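Local coordinates for HTH-type transcriptional regulator mcbR (Escherichia coli UMEA 3718-1, PDB 4P9F), which represses expression of McbA by binding to its promoter region, which prevents colanic acid overproduction and mucoidy, and is important for biofilm formation, at residues Q151-V154 against R155-P158; I125-V128 against N129-R133; E87-A90 against V91-V95; A199-M202 against Q203-A207. All blocks are in the same frame, centred on the assembly; numbering follows the deposited sequence.

Interaction 1. Residues Q151-V154 against R155-P158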
loop_
_atom_site.group_PDB
_atom_site.type_symbol
_atom_site.label_atom_id
_atom_site.label_comp_id
_atom_site.label_asym_id
_atom_site.label_seq_id
_atom_site.Cartn_x
_atom_site.Cartn_y
_atom_site.Cartn_z
ATOM N N GLN A 151 -0.706 -5.832 2.762
ATOM C CA GLN A 151 -0.219 -4.816 3.696
ATOM C C GLN A 151 -1.388 -4.235 4.520
ATOM O O GLN A 151 -1.304 -4.070 5.740
ATOM C CB GLN A 151 0.488 -3.723 2.911
ATOM C CG GLN A 151 1.621 -3.049 3.607
ATOM C CD GLN A 151 2.171 -1.886 2.800
ATOM O OE1 GLN A 151 2.306 -0.785 3.310
ATOM N NE2 GLN A 151 2.476 -2.131 1.534
ATOM N N LEU A 152 -2.494 -3.950 3.846
ATOM C CA LEU A 152 -3.656 -3.373 4.525
ATOM C C LEU A 152 -4.314 -4.391 5.471
ATOM O O LEU A 152 -4.814 -4.025 6.530
ATOM C CB LEU A 152 -4.641 -2.842 3.489
ATOM C CG LEU A 152 -4.117 -1.594 2.748
ATOM C CD1 LEU A 152 -4.942 -1.284 1.483
ATOM C CD2 LEU A 152 -4.119 -0.368 3.688
ATOM N N TRP A 153 -4.277 -5.670 5.111
ATOM C CA TRP A 153 -4.770 -6.718 6.004
ATOM C C TRP A 153 -3.941 -6.800 7.284
ATOM O O TRP A 153 -4.465 -7.097 8.362
ATOM C CB TRP A 153 -4.734 -8.067 5.296
ATOM C CG TRP A 153 -5.805 -8.249 4.255
ATOM C CD1 TRP A 153 -6.884 -7.438 4.020
ATOM C CD2 TRP A 153 -5.853 -9.283 3.259
ATOM N NE1 TRP A 153 -7.622 -7.931 2.961
ATOM C CE2 TRP A 153 -7.007 -9.061 2.475
ATOM C CE3 TRP A 153 -5.027 -10.388 2.957
ATOM C CZ2 TRP A 153 -7.365 -9.900 1.413
ATOM C CZ3 TRP A 153 -5.384 -11.223 1.900
ATOM C CH2 TRP A 153 -6.547 -10.977 1.146
ATOM N N VAL A 154 -2.634 -6.595 7.143
ATOM C CA VAL A 154 -1.732 -6.552 8.293
ATOM C C VAL A 154 -2.092 -5.373 9.200
ATOM O O VAL A 154 -2.121 -5.518 10.410
ATOM C CB VAL A 154 -0.252 -6.435 7.867
ATOM C CG1 VAL A 154 0.645 -6.172 9.088
ATOM C CG2 VAL A 154 0.216 -7.720 7.137
ATOM N N ARG A 155 -2.374 -4.217 8.603
ATOM C CA ARG A 155 -2.721 -3.005 9.357
ATOM C C ARG A 155 -4.059 -3.176 10.109
ATOM O O ARG A 155 -4.185 -2.781 11.254
ATOM C CB ARG A 155 -2.803 -1.796 8.401
ATOM C CG ARG A 155 -1.470 -1.384 7.798
ATOM C CD ARG A 155 -0.501 -0.851 8.829
ATOM N NE ARG A 155 -0.784 0.512 9.301
ATOM C CZ ARG A 155 -0.409 1.605 8.626
ATOM N NH1 ARG A 155 0.190 1.478 7.448
ATOM N NH2 ARG A 155 -0.635 2.812 9.108
HETATM N N MSE A 156 -5.065 -3.758 9.461
HETATM C CA MSE A 156 -6.338 -3.935 10.152
HETATM C C MSE A 156 -6.330 -5.147 11.073
HETATM O O MSE A 156 -7.187 -5.255 11.955
HETATM C CB MSE A 156 -7.492 -4.051 9.164
HETATM C CG MSE A 156 -7.513 -5.304 8.346
HETATM SE SE MSE A 156 -9.064 -5.267 7.129
HETATM C CE MSE A 156 -10.438 -5.478 8.361
ATOM N N GLY A 157 -5.355 -6.034 10.872
ATOM C CA GLY A 157 -5.234 -7.271 11.617
ATOM C C GLY A 157 -5.546 -7.286 13.109
ATOM O O GLY A 157 -6.284 -8.159 13.558
ATOM N N PRO A 158 -4.960 -6.357 13.890
ATOM C CA PRO A 158 -5.245 -6.354 15.340
ATOM C C PRO A 158 -6.735 -6.139 15.640
ATOM O O PRO A 158 -7.238 -6.583 16.677
ATOM C CB PRO A 158 -4.400 -5.187 15.872
ATOM C CG PRO A 158 -3.272 -5.043 14.865
ATOM C CD PRO A 158 -3.924 -5.370 13.527
HETATM O O HOH W 1 1.671 -0.971 6.079
#

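Interaction 2. Residues I125-V128 against N129-R133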
loop_
_atom_site.group_PDB
_atom_site.type_symbol
_atom_site.label_atom_id
_atom_site.label_comp_id
_atom_site.label_asym_id
_atom_site.label_seq_id
_atom_site.Cartn_x
_atom_site.Cartn_y
_atom_site.Cartn_z
ATOM N N ILE A 125 -10.986 -20.325 9.935
ATOM C CA ILE A 125 -11.972 -19.526 9.209
ATOM C C ILE A 125 -11.337 -18.232 8.681
ATOM O O ILE A 125 -11.480 -17.851 7.512
ATOM C CB ILE A 125 -13.170 -19.146 10.105
ATOM C CG1 ILE A 125 -13.979 -20.387 10.491
ATOM C CG2 ILE A 125 -14.055 -18.087 9.412
ATOM C CD1 ILE A 125 -15.108 -20.086 11.429
ATOM N N ILE A 126 -10.642 -17.545 9.571
ATOM C CA ILE A 126 -9.994 -16.307 9.191
ATOM C C ILE A 126 -8.917 -16.569 8.139
ATOM O O ILE A 126 -8.876 -15.904 7.103
ATOM C CB ILE A 126 -9.397 -15.623 10.423
ATOM C CG1 ILE A 126 -10.541 -15.184 11.350
ATOM C CG2 ILE A 126 -8.565 -14.426 10.018
ATOM C CD1 ILE A 126 -10.087 -14.610 12.681
ATOM N N ASN A 127 -8.089 -17.579 8.384
ATOM C CA ASN A 127 -6.979 -17.875 7.493
ATOM C C ASN A 127 -7.416 -18.339 6.109
ATOM O O ASN A 127 -6.881 -17.877 5.093
ATOM C CB ASN A 127 -6.053 -18.918 8.117
ATOM C CG ASN A 127 -4.794 -19.126 7.287
ATOM O OD1 ASN A 127 -4.101 -18.161 6.940
ATOM N ND2 ASN A 127 -4.480 -20.376 6.984
ATOM N N VAL A 128 -8.387 -19.246 6.063
ATOM C CA VAL A 128 -8.862 -19.741 4.778
ATOM C C VAL A 128 -9.546 -18.608 3.980
ATOM O O VAL A 128 -9.376 -18.533 2.764
ATOM C CB VAL A 128 -9.815 -20.957 4.946
ATOM C CG1 VAL A 128 -10.379 -21.381 3.606
ATOM C CG2 VAL A 128 -9.057 -22.134 5.563
ATOM N N ASN A 129 -10.292 -17.722 4.648
ATOM C CA ASN A 129 -10.876 -16.562 3.951
ATOM C C ASN A 129 -9.793 -15.733 3.249
ATOM O O ASN A 129 -9.924 -15.367 2.075
ATOM C CB ASN A 129 -11.674 -15.690 4.930
ATOM C CG ASN A 129 -11.900 -14.271 4.418
ATOM O OD1 ASN A 129 -11.277 -13.332 4.890
ATOM N ND2 ASN A 129 -12.770 -14.118 3.440
ATOM N N ARG A 130 -8.708 -15.498 3.978
ATOM C CA ARG A 130 -7.517 -14.821 3.473
ATOM C C ARG A 130 -6.913 -15.535 2.265
ATOM O O ARG A 130 -6.680 -14.922 1.221
ATOM C CB ARG A 130 -6.491 -14.727 4.613
ATOM C CG ARG A 130 -5.291 -13.833 4.390
ATOM C CD ARG A 130 -4.297 -14.033 5.541
ATOM N NE ARG A 130 -3.740 -15.394 5.525
ATOM C CZ ARG A 130 -2.696 -15.778 4.799
ATOM N NH1 ARG A 130 -2.094 -14.922 3.980
ATOM N NH2 ARG A 130 -2.277 -17.030 4.864
ATOM N N LEU A 131 -6.689 -16.839 2.413
ATOM C CA LEU A 131 -6.070 -17.649 1.369
ATOM C C LEU A 131 -6.946 -17.693 0.119
ATOM O O LEU A 131 -6.458 -17.669 -1.007
ATOM C CB LEU A 131 -5.836 -19.066 1.892
ATOM C CG LEU A 131 -4.653 -19.262 2.840
ATOM C CD1 LEU A 131 -4.547 -20.720 3.251
ATOM C CD2 LEU A 131 -3.348 -18.762 2.229
ATOM N N PHE A 132 -8.251 -17.772 0.337
ATOM C CA PHE A 132 -9.220 -17.804 -0.746
ATOM C C PHE A 132 -9.163 -16.502 -1.553
ATOM O O PHE A 132 -9.009 -16.518 -2.778
ATOM C CB PHE A 132 -10.623 -18.039 -0.170
ATOM C CG PHE A 132 -11.738 -18.013 -1.193
ATOM C CD1 PHE A 132 -12.006 -19.129 -1.981
ATOM C CD2 PHE A 132 -12.532 -16.885 -1.341
ATOM C CE1 PHE A 132 -13.035 -19.117 -2.918
ATOM C CE2 PHE A 132 -13.579 -16.861 -2.275
ATOM C CZ PHE A 132 -13.827 -17.979 -3.066
ATOM N N ARG A 133 -9.271 -15.369 -0.871
ATOM C CA ARG A 133 -9.290 -14.107 -1.600
ATOM C C ARG A 133 -7.935 -13.822 -2.258
ATOM O O ARG A 133 -7.871 -13.340 -3.384
ATOM C CB ARG A 133 -9.676 -12.935 -0.690
ATOM C CG ARG A 133 -11.194 -12.750 -0.505
ATOM C CD ARG A 133 -11.472 -11.430 0.228
ATOM N NE ARG A 133 -12.152 -11.574 1.502
ATOM C CZ ARG A 133 -12.401 -10.553 2.310
ATOM N NH1 ARG A 133 -12.017 -9.334 1.959
ATOM N NH2 ARG A 133 -13.027 -10.746 3.465
#

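Interaction 3. Residues E87-A90 against V91-V95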
loop_
_atom_site.group_PDB
_atom_site.type_symbol
_atom_site.label_atom_id
_atom_site.label_comp_id
_atom_site.label_asym_id
_atom_site.label_seq_id
_atom_site.Cartn_x
_atom_site.Cartn_y
_atom_site.Cartn_z
ATOM N N GLU A 87 -9.331 -4.211 -3.569
ATOM C CA GLU A 87 -9.760 -5.601 -3.669
ATOM C C GLU A 87 -10.788 -5.798 -4.803
ATOM O O GLU A 87 -10.752 -6.802 -5.507
ATOM C CB GLU A 87 -10.323 -6.078 -2.318
ATOM C CG GLU A 87 -9.227 -6.158 -1.217
ATOM C CD GLU A 87 -9.695 -6.856 0.064
ATOM O OE1 GLU A 87 -10.335 -7.924 -0.017
ATOM O OE2 GLU A 87 -9.433 -6.328 1.146
ATOM N N LEU A 88 -11.665 -4.817 -4.996
ATOM C CA LEU A 88 -12.610 -4.860 -6.099
ATOM C C LEU A 88 -11.869 -4.752 -7.434
ATOM O O LEU A 88 -12.250 -5.378 -8.425
ATOM C CB LEU A 88 -13.644 -3.742 -5.967
ATOM C CG LEU A 88 -14.645 -3.912 -4.813
ATOM C CD1 LEU A 88 -15.742 -2.855 -4.874
ATOM C CD2 LEU A 88 -15.233 -5.297 -4.823
HETATM N N MSE A 89 -10.812 -3.952 -7.457
HETATM C CA MSE A 89 -9.972 -3.845 -8.651
HETATM C C MSE A 89 -9.264 -5.165 -8.924
HETATM O O MSE A 89 -9.224 -5.640 -10.067
HETATM C CB MSE A 89 -8.930 -2.724 -8.492
HETATM C CG MSE A 89 -7.999 -2.543 -9.693
HETATM SE SE MSE A 89 -6.490 -1.321 -9.276
HETATM C CE MSE A 89 -7.294 -0.339 -7.803
ATOM N N ALA A 90 -8.699 -5.748 -7.870
ATOM C CA ALA A 90 -8.038 -7.034 -7.988
ATOM C C ALA A 90 -8.996 -8.111 -8.500
ATOM O O ALA A 90 -8.654 -8.865 -9.410
ATOM C CB ALA A 90 -7.430 -7.462 -6.635
ATOM N N VAL A 91 -10.193 -8.187 -7.926
ATOM C CA VAL A 91 -11.109 -9.267 -8.317
ATOM C C VAL A 91 -11.574 -9.117 -9.772
ATOM O O VAL A 91 -11.717 -10.119 -10.458
ATOM C CB VAL A 91 -12.345 -9.358 -7.358
ATOM C CG1 VAL A 91 -13.375 -8.263 -7.635
ATOM C CG2 VAL A 91 -12.989 -10.723 -7.459
ATOM N N ALA A 92 -11.747 -7.881 -10.252
ATOM C CA ALA A 92 -12.208 -7.658 -11.622
ATOM C C ALA A 92 -11.131 -8.038 -12.622
ATOM O O ALA A 92 -11.434 -8.596 -13.665
ATOM C CB ALA A 92 -12.646 -6.199 -11.835
ATOM N N LEU A 93 -9.874 -7.766 -12.293
ATOM C CA LEU A 93 -8.780 -8.106 -13.186
ATOM C C LEU A 93 -8.493 -9.601 -13.190
ATOM O O LEU A 93 -8.005 -10.148 -14.176
ATOM C CB LEU A 93 -7.520 -7.349 -12.767
ATOM C CG LEU A 93 -7.594 -5.844 -12.959
ATOM C CD1 LEU A 93 -6.347 -5.175 -12.390
ATOM C CD2 LEU A 93 -7.771 -5.541 -14.445
ATOM N N ALA A 94 -8.826 -10.274 -12.098
ATOM C CA ALA A 94 -8.538 -11.692 -11.977
ATOM C C ALA A 94 -9.484 -12.534 -12.838
ATOM O O ALA A 94 -9.127 -13.630 -13.284
ATOM C CB ALA A 94 -8.612 -12.129 -10.519
ATOM N N VAL A 95 -10.680 -12.018 -13.077
ATOM C CA VAL A 95 -11.696 -12.770 -13.816
ATOM C C VAL A 95 -11.230 -13.287 -15.182
ATOM O O VAL A 95 -11.422 -14.460 -15.493
ATOM C CB VAL A 95 -12.960 -11.929 -14.019
ATOM C CG1 VAL A 95 -13.932 -12.646 -14.956
ATOM C CG2 VAL A 95 -13.601 -11.641 -12.675
#

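Interaction 4. Residues A199-M202 against Q203-A207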
loop_
_atom_site.group_PDB
_atom_site.type_symbol
_atom_site.label_atom_id
_atom_site.label_comp_id
_atom_site.label_asym_id
_atom_site.label_seq_id
_atom_site.Cartn_x
_atom_site.Cartn_y
_atom_site.Cartn_z
ATOM N N ALA A 199 -18.047 -7.231 -2.497
ATOM C CA ALA A 199 -18.485 -6.107 -1.674
ATOM C C ALA A 199 -19.400 -6.577 -0.536
ATOM O O ALA A 199 -19.266 -6.131 0.602
ATOM C CB ALA A 199 -19.204 -5.054 -2.525
ATOM N N GLU A 200 -20.312 -7.496 -0.850
ATOM C CA GLU A 200 -21.221 -8.061 0.147
ATOM C C GLU A 200 -20.436 -8.808 1.231
ATOM O O GLU A 200 -20.746 -8.709 2.423
ATOM C CB GLU A 200 -22.234 -9.009 -0.528
ATOM C CG GLU A 200 -23.356 -8.332 -1.348
ATOM C CD GLU A 200 -24.566 -7.908 -0.517
ATOM O OE1 GLU A 200 -25.183 -8.786 0.120
ATOM O OE2 GLU A 200 -24.930 -6.714 -0.530
ATOM N N ILE A 201 -19.422 -9.562 0.812
ATOM C CA ILE A 201 -18.563 -10.296 1.752
ATOM C C ILE A 201 -17.894 -9.334 2.719
ATOM O O ILE A 201 -17.890 -9.545 3.937
ATOM C CB ILE A 201 -17.490 -11.128 1.003
ATOM C CG1 ILE A 201 -18.162 -12.314 0.287
ATOM C CG2 ILE A 201 -16.405 -11.642 1.969
ATOM C CD1 ILE A 201 -17.247 -13.078 -0.622
HETATM N N MSE A 202 -17.336 -8.269 2.170
HETATM C CA MSE A 202 -16.637 -7.296 2.979
HETATM C C MSE A 202 -17.595 -6.584 3.916
HETATM O O MSE A 202 -17.299 -6.433 5.097
HETATM C CB MSE A 202 -15.889 -6.296 2.091
HETATM C CG MSE A 202 -14.688 -6.925 1.340
HETATM SE SE MSE A 202 -13.573 -5.589 0.394
HETATM C CE MSE A 202 -14.770 -5.088 -1.049
ATOM N N GLN A 203 -18.759 -6.189 3.408
ATOM C CA GLN A 203 -19.750 -5.498 4.238
ATOM C C GLN A 203 -20.174 -6.331 5.447
ATOM O O GLN A 203 -20.191 -5.832 6.581
ATOM C CB GLN A 203 -20.991 -5.126 3.420
ATOM C CG GLN A 203 -20.825 -3.883 2.595
ATOM C CD GLN A 203 -22.054 -3.567 1.772
ATOM O OE1 GLN A 203 -23.153 -4.055 2.054
ATOM N NE2 GLN A 203 -21.874 -2.753 0.740
ATOM N N GLN A 204 -20.485 -7.604 5.217
ATOM C CA GLN A 204 -20.934 -8.455 6.317
ATOM C C GLN A 204 -19.794 -8.745 7.315
ATOM O O GLN A 204 -20.036 -8.816 8.522
ATOM C CB GLN A 204 -21.537 -9.764 5.782
ATOM C CG GLN A 204 -20.536 -10.737 5.147
ATOM C CD GLN A 204 -21.184 -12.018 4.607
ATOM O OE1 GLN A 204 -22.405 -12.097 4.455
ATOM N NE2 GLN A 204 -20.360 -13.026 4.327
ATOM N N ASN A 205 -18.555 -8.875 6.833
ATOM C CA ASN A 205 -17.437 -9.187 7.728
ATOM C C ASN A 205 -17.050 -7.970 8.581
ATOM O O ASN A 205 -16.757 -8.087 9.778
ATOM C CB ASN A 205 -16.216 -9.712 6.935
ATOM C CG ASN A 205 -16.455 -11.108 6.342
ATOM O OD1 ASN A 205 -17.419 -11.782 6.693
ATOM N ND2 ASN A 205 -15.557 -11.553 5.471
ATOM N N ILE A 206 -17.070 -6.803 7.961
ATOM C CA ILE A 206 -16.805 -5.538 8.640
ATOM C C ILE A 206 -17.845 -5.257 9.726
ATOM O O ILE A 206 -17.508 -4.788 10.820
ATOM C CB ILE A 206 -16.783 -4.366 7.611
ATOM C CG1 ILE A 206 -15.509 -4.420 6.753
ATOM C CG2 ILE A 206 -16.860 -3.000 8.280
ATOM C CD1 ILE A 206 -15.579 -3.505 5.526
ATOM N N ALA A 207 -19.104 -5.561 9.424
ATOM C CA ALA A 207 -20.192 -5.352 10.364
ATOM C C ALA A 207 -19.928 -6.101 11.670
ATOM O O ALA A 207 -20.222 -5.612 12.764
ATOM C CB ALA A 207 -21.515 -5.800 9.742
#

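Interaction 1. Residues Q151-V154 against R155-P158
Two successive bends in Arg155, chi2 -66° and chi3 -76°, fold its chain back beside the preceding helical turn, where CG lies 3.4 Å from Gln151 O and the guanidinium comes near the amide of Gln151. A water bridges the two ends: it donates to Gln151 OE1 at 2.8 Å and accepts from Arg155 NH1 at 3.2 Å. Both groups also reach across the dimer, NH1 forming a salt bridge with Glu147 of the second subunit and OE1 a hydrogen bond with NE2 of that subunit's Gln151. On another side of the helix, the selenium of selenomethionine Met156 stands obliquely beside the indole of Trp153, a Met-aromatic contact with SE 4.4 Å from CD1. The backbone bond from Arg155 N to Gln151 O is sound at 3.1 Å, whereas Gly157 N divides itself weakly between Trp153 O at 2.9 Å and Val154 O at 3.3 Å. Leu152 packs on Ile82 and Leu86 of helix 73-95. The shared water thus joins a local i to i+4 pair to the polar network of the subunit interface, where the carboxylate of the neighbouring Glu147 probably offsets much of the arginine's charge.

Interaction 2. Residues I125-V128 against N129-R133
Regular alpha-helical bonds join Ile125, Ile126, Asn127 and Val128 to the residues four places on, as in Leu131 N to Asn127 O at 2.9 Å. The distinctive feature is a side-chain clasp between Asn127 and Arg130, one turn apart. Arg130 comes in side-on and grips the single oxygen OD1 with two nitrogens, NH2 at 3.0 Å and NE at 3.1 Å. That oxygen lies within 2° of the guanidinium plane, and the amide plane is turned only modestly, by 21°, from that of the guanidinium. The arginine chain runs extended until a bend at chi3, 66°, swings the guanidinium round to the amide. His16 NE2 is a further donor to OD1, giving this oxygen three bonds, which probably polarise its carbonyl. The other branch of the amide, ND2, rests 3.7 Å from CD1 of Leu131. Phe132 places its CB 3.2 Å from Val128 O, beside the backbone bond. Through His16 the clasp links helix 122-138 of the FCD region to helix 6-19 of the gntR-family region. Elsewhere on the same helix, Val128 and Phe132 pack on Leu113 and Leu110 of helix 100-119, and Ile126 meets Leu163 and Tyr164 of helix 161-166.

Interaction 3. Residues E87-A90 against V91-V95
Val91 N donates to Glu87 O at 2.8 Å, the shortest of four consecutive i to i+4 bonds that carry helix 73-95 through this stretch. The last of them, Ala94 N to Ala90 O, is of ordinary length at 3.0 Å but more bent, with an angle of 136° at the hydrogen. Val91 also presses on the turn before it: chi1 of 77° puts CG1 between the backbone N and the carbonyl carbon, and this methyl sits 3.2 Å from Leu88 O. The same methyl meets CD2 of Leu88 at 4.5 Å, a looser touch between branched ends. On a different side of the helix, Met89, a selenomethionine, and Leu93 lie alongside one another and point the same way, with CG of Met89 4.1 Å from CD1 of Leu93. Leu93 CG lies 3.3 Å from Met89 O, next to its backbone bond. The helix belongs to the FCD domain, the all-helical effector-binding and dimerisation domain of this branch of the GntR family, and it packs against helices 122-138, 143-156 and 191-210. Glu87 turns its carboxylate into that assembly: OE1 holds Arg133 NH1 in a salt bridge and hydrogen-bonds Tyr137 OH, while OE2 pairs with Arg83 NH1 and accepts from Trp153 NE1. With two partners at each oxygen, the rotation of the buried carboxylate is probably fixed. Ala90 packs on Leu145 and Ile149 of helix 143-156, and Met89 reaches Glu85 of the second subunit.

Interaction 4. Residues A199-M202 against Q203-A207
Helix 191-210, the last helix of the chain, supplies this contact, in which Ile201 and Met202 meet Gln204, Asn205 and Ile206 one turn further on. Ile201 O accepts from Asn205 N at 3.0 Å. Gln204 CG takes the cramped place between its own backbone N and carbonyl carbon, chi1 70°, which brings it within 3.1 Å of Ile201 O and sends the extended chain on toward His175, whose carbonyl accepts from Gln204 NE2. The side chains of Ile201 and Asn205 run alongside each other in the same direction, with the methyl CG2 3.6 Å from the amide nitrogen ND2. That nitrogen donates to Tyr179 OH, which helps to fix the amide's rotation. Ile206 N bonds to Met202 O at 2.9 Å with the donor nearly along the C=O axis, and Ile206 CG1 lies 3.2 Å from the same oxygen. Beyond it, Ile206 CD1 approaches CB of selenomethionine Met202 at 4.4 Å. Of the surrounding helices, 177-187 meets Ile201 through Asn178, Tyr179 and Leu182, 122-138 brings in Arg133 against Ile201, Met202 and Asn205, and 73-95 packs Tyr84 on Met202 and Asn80 on Ile206.

Overall arrangement
From the N terminus the order is interaction 3 on helix 73-95, interaction 2 on helix 122-138, interaction 1 on helix 143-156 and interaction 4 on helix 191-210. Each joins neighbouring residues along one helix, interaction 1 running on past residue 156, and closes no long loop; the four lie in series, none nested or crossing. Their centres are about 14 to 19 Å apart, and side chains tie the helices laterally. Glu87 links interaction 3 to interactions 1 and 2, and Arg133 carries interaction 2 to interaction 4. Trp153 of interaction 1 packs against Arg130, CZ3 3.6 Å from its CG. Interactions 3 and 4 meet where Leu88 CD2 lies 3.8 Å from Met202 CE. Interactions 1 and 4 do not touch.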